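Local coordinates for protein cephalosporin hydroxylase CMCI (Streptomyces clavuligerus, PDB 2BM8) that probably takes part in cephamycin biosynthesis, in the 7-alpha-methoxylation of the cephalosporin nucleus, and is built on a methyltransferase-like fold, at residues 94-99 and 130-135; 143-148 and 169-174. The protein carries 3 engineered substitutions. One frame throughout, in Å; residues are numbered along the deposited sequence.

Interaction 1: residues 94-99 and 130-135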
loop_
_atom_site.group_PDB
_atom_site.type_symbol
_atom_site.label_atom_id
_atom_site.label_comp_id
_atom_site.label_asym_id
_atom_site.label_seq_id
_atom_site.Cartn_x
_atom_site.Cartn_y
_atom_site.Cartn_z
ATOM N N GLY B 94 7.706 -8.540 -32.958
ATOM C CA GLY B 94 8.436 -9.283 -31.949
ATOM C C GLY B 94 7.623 -10.468 -31.471
ATOM O O GLY B 94 8.106 -11.605 -31.470
ATOM N N SER B 95 6.371 -10.222 -31.110
ATOM C CA SER B 95 5.534 -11.281 -30.583
ATOM C C SER B 95 5.249 -12.386 -31.627
ATOM O O SER B 95 5.060 -13.538 -31.275
ATOM C CB SER B 95 4.242 -10.684 -30.028
ATOM O OG SER B 95 3.444 -10.229 -31.100
ATOM N N LEU B 96 5.222 -12.048 -32.904
ATOM C CA LEU B 96 5.131 -13.066 -33.973
ATOM C C LEU B 96 6.317 -14.049 -33.968
ATOM O O LEU B 96 6.123 -15.259 -33.983
ATOM C CB LEU B 96 5.107 -12.392 -35.338
ATOM C CG LEU B 96 3.790 -11.941 -35.955
ATOM C CD1 LEU B 96 2.724 -11.637 -34.929
ATOM C CD2 LEU B 96 4.060 -10.746 -36.846
ATOM N N ALA B 97 7.538 -13.515 -33.982
ATOM C CA ALA B 97 8.735 -14.336 -33.950
ATOM C C ALA B 97 8.802 -15.163 -32.678
ATOM O O ALA B 97 9.271 -16.298 -32.705
ATOM C CB ALA B 97 9.971 -13.477 -34.066
ATOM N N TRP B 98 8.329 -14.593 -31.570
ATOM C CA TRP B 98 8.316 -15.278 -30.287
ATOM C C TRP B 98 7.383 -16.483 -30.355
ATOM O O TRP B 98 7.783 -17.587 -30.010
ATOM C CB TRP B 98 7.901 -14.324 -29.157
ATOM C CG TRP B 98 7.907 -14.967 -27.805
ATOM C CD1 TRP B 98 8.991 -15.275 -27.062
ATOM C CD2 TRP B 98 6.778 -15.407 -27.064
ATOM N NE1 TRP B 98 8.615 -15.869 -25.882
ATOM C CE2 TRP B 98 7.253 -15.966 -25.865
ATOM C CE3 TRP B 98 5.403 -15.374 -27.284
ATOM C CZ2 TRP B 98 6.413 -16.494 -24.904
ATOM C CZ3 TRP B 98 4.566 -15.888 -26.324
ATOM C CH2 TRP B 98 5.074 -16.451 -25.153
ATOM N N PHE B 99 6.163 -16.276 -30.826
ATOM C CA PHE B 99 5.197 -17.368 -30.967
ATOM C C PHE B 99 5.732 -18.474 -31.870
ATOM O O PHE B 99 5.559 -19.654 -31.574
ATOM C CB PHE B 99 3.870 -16.870 -31.550
ATOM C CG PHE B 99 2.931 -16.299 -30.537
ATOM C CD1 PHE B 99 2.407 -15.025 -30.701
ATOM C CD2 PHE B 99 2.544 -17.037 -29.431
ATOM C CE1 PHE B 99 1.531 -14.495 -29.776
ATOM C CE2 PHE B 99 1.660 -16.511 -28.503
ATOM C CZ PHE B 99 1.160 -15.234 -28.679
ATOM N N GLU B 130 10.340 -17.963 -41.476
ATOM C CA GLU B 130 9.739 -19.275 -41.653
ATOM C C GLU B 130 8.492 -19.428 -40.766
ATOM O O GLU B 130 8.546 -19.183 -39.577
ATOM C CB GLU B 130 10.764 -20.364 -41.315
ATOM C CG GLU B 130 10.374 -21.768 -41.771
ATOM C CD GLU B 130 11.310 -22.846 -41.222
ATOM O OE1 GLU B 130 11.543 -22.867 -39.988
ATOM O OE2 GLU B 130 11.809 -23.676 -42.023
ATOM N N ASN B 131 7.380 -19.824 -41.374
ATOM C CA ASN B 131 6.105 -20.029 -40.695
ATOM C C ASN B 131 5.490 -18.772 -40.057
ATOM O O ASN B 131 4.691 -18.859 -39.124
ATOM C CB ASN B 131 6.234 -21.195 -39.706
ATOM C CG ASN B 131 6.644 -22.500 -40.405
ATOM O OD1 ASN B 131 6.395 -22.685 -41.603
ATOM N ND2 ASN B 131 7.285 -23.392 -39.668
ATOM N N ILE B 132 5.865 -17.606 -40.577
ATOM C CA ILE B 132 5.265 -16.325 -40.205
ATOM C C ILE B 132 4.792 -15.670 -41.480
ATOM O O ILE B 132 5.597 -15.438 -42.377
ATOM C CB ILE B 132 6.282 -15.386 -39.547
ATOM C CG1 ILE B 132 6.815 -15.990 -38.255
ATOM C CG2 ILE B 132 5.645 -14.004 -39.308
ATOM C CD1 ILE B 132 7.980 -15.221 -37.643
ATOM N N THR B 133 3.505 -15.351 -41.556
ATOM C CA THR B 133 2.929 -14.738 -42.748
ATOM C C THR B 133 2.327 -13.386 -42.373
ATOM O O THR B 133 1.579 -13.294 -41.412
ATOM C CB THR B 133 1.847 -15.683 -43.351
ATOM O OG1 THR B 133 2.417 -16.960 -43.674
ATOM C CG2 THR B 133 1.366 -15.187 -44.676
ATOM N N LEU B 134 2.648 -12.346 -43.134
ATOM C CA LEU B 134 2.159 -10.999 -42.873
ATOM C C LEU B 134 1.106 -10.577 -43.893
ATOM O O LEU B 134 1.415 -10.424 -45.063
ATOM C CB LEU B 134 3.316 -10.015 -42.940
ATOM C CG LEU B 134 4.020 -9.583 -41.651
ATOM C CD1 LEU B 134 4.139 -10.697 -40.651
ATOM C CD2 LEU B 134 5.397 -9.013 -42.022
ATOM N N HIS B 135 -0.126 -10.369 -43.434
ATOM C CA HIS B 135 -1.233 -9.921 -44.277
ATOM C C HIS B 135 -1.569 -8.461 -43.971
ATOM O O HIS B 135 -1.706 -8.085 -42.805
ATOM C CB HIS B 135 -2.467 -10.793 -44.018
ATOM C CG HIS B 135 -2.445 -12.103 -44.743
ATOM N ND1 HIS B 135 -1.368 -12.961 -44.711
ATOM C CD2 HIS B 135 -3.371 -12.700 -45.532
ATOM C CE1 HIS B 135 -1.631 -14.025 -45.450
ATOM N NE2 HIS B 135 -2.840 -13.893 -45.957
#

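Interaction 2: residues 143-148 and 169-174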
loop_
_atom_site.group_PDB
_atom_site.type_symbol
_atom_site.label_atom_id
_atom_site.label_comp_id
_atom_site.label_asym_id
_atom_site.label_seq_id
_atom_site.Cartn_x
_atom_site.Cartn_y
_atom_site.Cartn_z
ATOM N N THR B 143 -14.304 -8.858 -44.971
ATOM C CA THR B 143 -13.815 -9.757 -46.031
ATOM C C THR B 143 -12.290 -9.845 -46.075
ATOM O O THR B 143 -11.737 -10.731 -46.726
ATOM C CB THR B 143 -14.342 -9.324 -47.419
ATOM O OG1 THR B 143 -14.089 -7.925 -47.622
ATOM C CG2 THR B 143 -15.872 -9.468 -47.512
ATOM N N THR B 144 -11.632 -8.898 -45.410
ATOM C CA THR B 144 -10.210 -8.983 -45.090
ATOM C C THR B 144 -9.830 -10.319 -44.469
ATOM O O THR B 144 -8.820 -10.908 -44.834
ATOM C CB THR B 144 -9.848 -7.885 -44.077
ATOM O OG1 THR B 144 -9.928 -6.602 -44.707
ATOM C CG2 THR B 144 -8.398 -7.999 -43.625
ATOM N N PHE B 145 -10.641 -10.769 -43.517
ATOM C CA PHE B 145 -10.346 -11.950 -42.711
ATOM C C PHE B 145 -10.650 -13.264 -43.400
ATOM O O PHE B 145 -10.207 -14.307 -42.923
ATOM C CB PHE B 145 -11.123 -11.894 -41.393
ATOM C CG PHE B 145 -10.713 -10.761 -40.510
ATOM C CD1 PHE B 145 -11.343 -9.529 -40.604
ATOM C CD2 PHE B 145 -9.681 -10.919 -39.597
ATOM C CE1 PHE B 145 -10.962 -8.478 -39.796
ATOM C CE2 PHE B 145 -9.294 -9.872 -38.788
ATOM C CZ PHE B 145 -9.937 -8.645 -38.886
ATOM N N GLU B 146 -11.398 -13.215 -44.503
ATOM C CA GLU B 146 -11.802 -14.420 -45.249
ATOM C C GLU B 146 -10.639 -15.388 -45.512
ATOM O O GLU B 146 -10.766 -16.594 -45.260
ATOM C CB GLU B 146 -12.507 -14.036 -46.567
ATOM C CG GLU B 146 -12.787 -15.187 -47.548
ATOM C CD GLU B 146 -13.843 -16.194 -47.081
ATOM O OE1 GLU B 146 -14.755 -15.821 -46.299
ATOM O OE2 GLU B 146 -13.766 -17.375 -47.520
ATOM N N HIS B 147 -9.511 -14.872 -45.997
ATOM C CA HIS B 147 -8.329 -15.706 -46.150
ATOM C C HIS B 147 -8.134 -16.488 -44.871
ATOM O O HIS B 147 -8.369 -15.971 -43.775
ATOM C CB HIS B 147 -7.072 -14.877 -46.460
ATOM C CG HIS B 147 -6.615 -13.982 -45.339
ATOM N ND1 HIS B 147 -6.729 -12.608 -45.393
ATOM C CD2 HIS B 147 -6.010 -14.259 -44.157
ATOM C CE1 HIS B 147 -6.229 -12.081 -44.287
ATOM N NE2 HIS B 147 -5.789 -13.062 -43.520
ATOM N N LEU B 148 -7.737 -17.745 -44.995
ATOM C CA LEU B 148 -7.259 -18.486 -43.829
ATOM C C LEU B 148 -8.353 -18.760 -42.729
ATOM O O LEU B 148 -8.078 -18.884 -41.528
ATOM C CB LEU B 148 -5.974 -17.799 -43.308
ATOM C CG LEU B 148 -4.941 -17.470 -44.430
ATOM C CD1 LEU B 148 -3.634 -16.877 -43.899
ATOM C CD2 LEU B 148 -4.644 -18.663 -45.375
ATOM N N MET B 169 -15.438 -10.616 -33.778
ATOM C CA MET B 169 -15.789 -11.761 -32.918
ATOM C C MET B 169 -16.967 -12.555 -33.462
ATOM O O MET B 169 -16.945 -13.771 -33.419
ATOM C CB MET B 169 -16.136 -11.299 -31.498
ATOM C CG MET B 169 -15.572 -12.162 -30.387
ATOM S SD MET B 169 -15.421 -11.198 -28.860
ATOM C CE MET B 169 -16.805 -11.785 -27.961
ATOM N N LYS B 170 -17.993 -11.853 -33.941
ATOM C CA LYS B 170 -19.168 -12.482 -34.532
ATOM C C LYS B 170 -18.751 -13.238 -35.800
ATOM O O LYS B 170 -19.195 -14.368 -36.042
ATOM C CB LYS B 170 -20.253 -11.426 -34.833
ATOM C CG LYS B 170 -21.383 -11.841 -35.851
ATOM C CD LYS B 170 -22.169 -10.604 -36.343
ATOM C CE LYS B 170 -23.171 -10.916 -37.468
ATOM N NZ LYS B 170 -23.024 -10.049 -38.701
ATOM N N TRP B 171 -17.879 -12.617 -36.596
ATOM C CA TRP B 171 -17.345 -13.263 -37.785
ATOM C C TRP B 171 -16.558 -14.528 -37.418
ATOM O O TRP B 171 -16.750 -15.581 -38.026
ATOM C CB TRP B 171 -16.469 -12.308 -38.615
ATOM C CG TRP B 171 -15.830 -13.028 -39.760
ATOM C CD1 TRP B 171 -16.361 -13.233 -41.006
ATOM C CD2 TRP B 171 -14.570 -13.705 -39.746
ATOM N NE1 TRP B 171 -15.496 -13.978 -41.770
ATOM C CE2 TRP B 171 -14.390 -14.284 -41.022
ATOM C CE3 TRP B 171 -13.564 -13.872 -38.783
ATOM C CZ2 TRP B 171 -13.254 -15.013 -41.361
ATOM C CZ3 TRP B 171 -12.431 -14.597 -39.117
ATOM C CH2 TRP B 171 -12.288 -15.165 -40.399
ATOM N N ALA B 172 -15.690 -14.429 -36.418
ATOM C CA ALA B 172 -14.823 -15.548 -36.064
ATOM C C ALA B 172 -15.625 -16.705 -35.495
ATOM O O ALA B 172 -15.324 -17.849 -35.775
ATOM C CB ALA B 172 -13.737 -15.112 -35.089
ATOM N N VAL B 173 -16.652 -16.403 -34.715
ATOM C CA VAL B 173 -17.472 -17.436 -34.100
ATOM C C VAL B 173 -18.230 -18.208 -35.176
ATOM O O VAL B 173 -18.345 -19.423 -35.089
ATOM C CB VAL B 173 -18.486 -16.842 -33.072
ATOM C CG1 VAL B 173 -19.714 -17.733 -32.917
ATOM C CG2 VAL B 173 -17.817 -16.614 -31.709
ATOM N N ASP B 174 -18.732 -17.499 -36.186
ATOM C CA ASP B 174 -19.564 -18.096 -37.231
ATOM C C ASP B 174 -18.735 -18.762 -38.344
ATOM O O ASP B 174 -19.156 -19.779 -38.900
ATOM C CB ASP B 174 -20.496 -17.031 -37.853
ATOM C CG ASP B 174 -21.587 -16.527 -36.878
ATOM O OD1 ASP B 174 -21.983 -17.262 -35.945
ATOM O OD2 ASP B 174 -22.120 -15.397 -36.988
#

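Interaction 1: residues 94-99 and 130-135
Leu96 and Ala97, which pack against Ile132, ride on the first turn of helix 94-106, where Trp98 N donates to Gly94 O at 3.0 Å; no hydrogen bond crosses to strand 132-136, and the join is purely apolar. Ile132 and Leu96 share most of it equally. With Ile132 CG1 anti to its carbonyl carbon (chi1 -62°) and the chain then extended, CD1 reaches the helix backbone and ends 3.9 Å from Ala97 CA, while CG2 faces Leu96 CB at 4.3 Å. Alanine suits the helix here, because its short side chain lets the isoleucine methyl come close to the main chain. Two residues along the strand, the tip of Leu134 crosses that of Leu96, CD1 to CD2 at 3.8 Å, and branched leucines on both sides fill the seam. Thr133, between Ile132 and Leu134 in sequence, turns away from the helix; its backbone bonds to Val112 and Gly114 of the neighbouring parallel strand. The short axes lie 9.6 Å apart and run at 150°, nearly antiparallel. Helix 94-106, the crossover between parallel strands 84-88 and 111-116, packs over the outermost strand 132-136 of the parallel part of the sheet, as in a Rossmann-like methyltransferase fold.

Interaction 2: residues 143-148 and 169-174
Trp171 reaches from helix 165-175 across to Phe145, in the connection between strands 132-136 and 155-159 of the Rossmann-like domain. Its CB leaves the helix toward the loop, and CG lies anti to the backbone N (chi1 175°), which carries the indole straight out from the helix. CE2, at the ring fusion, and CE3, the next atom round from CD2, are each 4.1 Å from Phe145 CB. Farther out the approach tightens: CZ3 stands 3.8 Å from that same CB and CH2 3.6 Å. The methylene thus sits over one face of the six-membered ring, 3.7 Å from its centroid and 13° off the normal, a CH-pi contact. A tryptophan suits the place because it offers a broad, flat, long-reaching surface that can lie on a backbone turn as well as on a side chain. Phe145 complements it with a CB that points at the indole, while its own ring turns away to pack on Ile115 of strand 111-116; the two aromatic planes meet obliquely, at 41°. The ring of His175 stacks on the indole, and Arg149 touches it. On its far side, helix 165-175 meets a second subunit, where Asp174 is hydrogen-bonded to Tyr4 of that chain. At the outer rim of the indole, CZ2 approaches the Phe145 carbonyl, and CH2 comes within 3.4 Å of Phe145 O.

How the interactions relate
Interactions 1 and 2 follow one another along the chain, with centres about 20 Å apart, and they are joined through strand 132-136. Ile132 and Leu134 face helix 94-106, whereas Thr133 and His135 turn the other way, and His135 meets the loop of interaction 2: His135 CD2 packs 3.2 Å from His147 NE2, and His135 NE2 lies 3.7 Å from Leu148 CD1. The edge strand thus packs on the helix through one face and, at His135, on the loop through the other. In related methyltransferases the cofactor binds beside the glycine-rich turn that follows strand 84-88 and leads into helix 94-106, so interaction 1 probably lies nearer to that site.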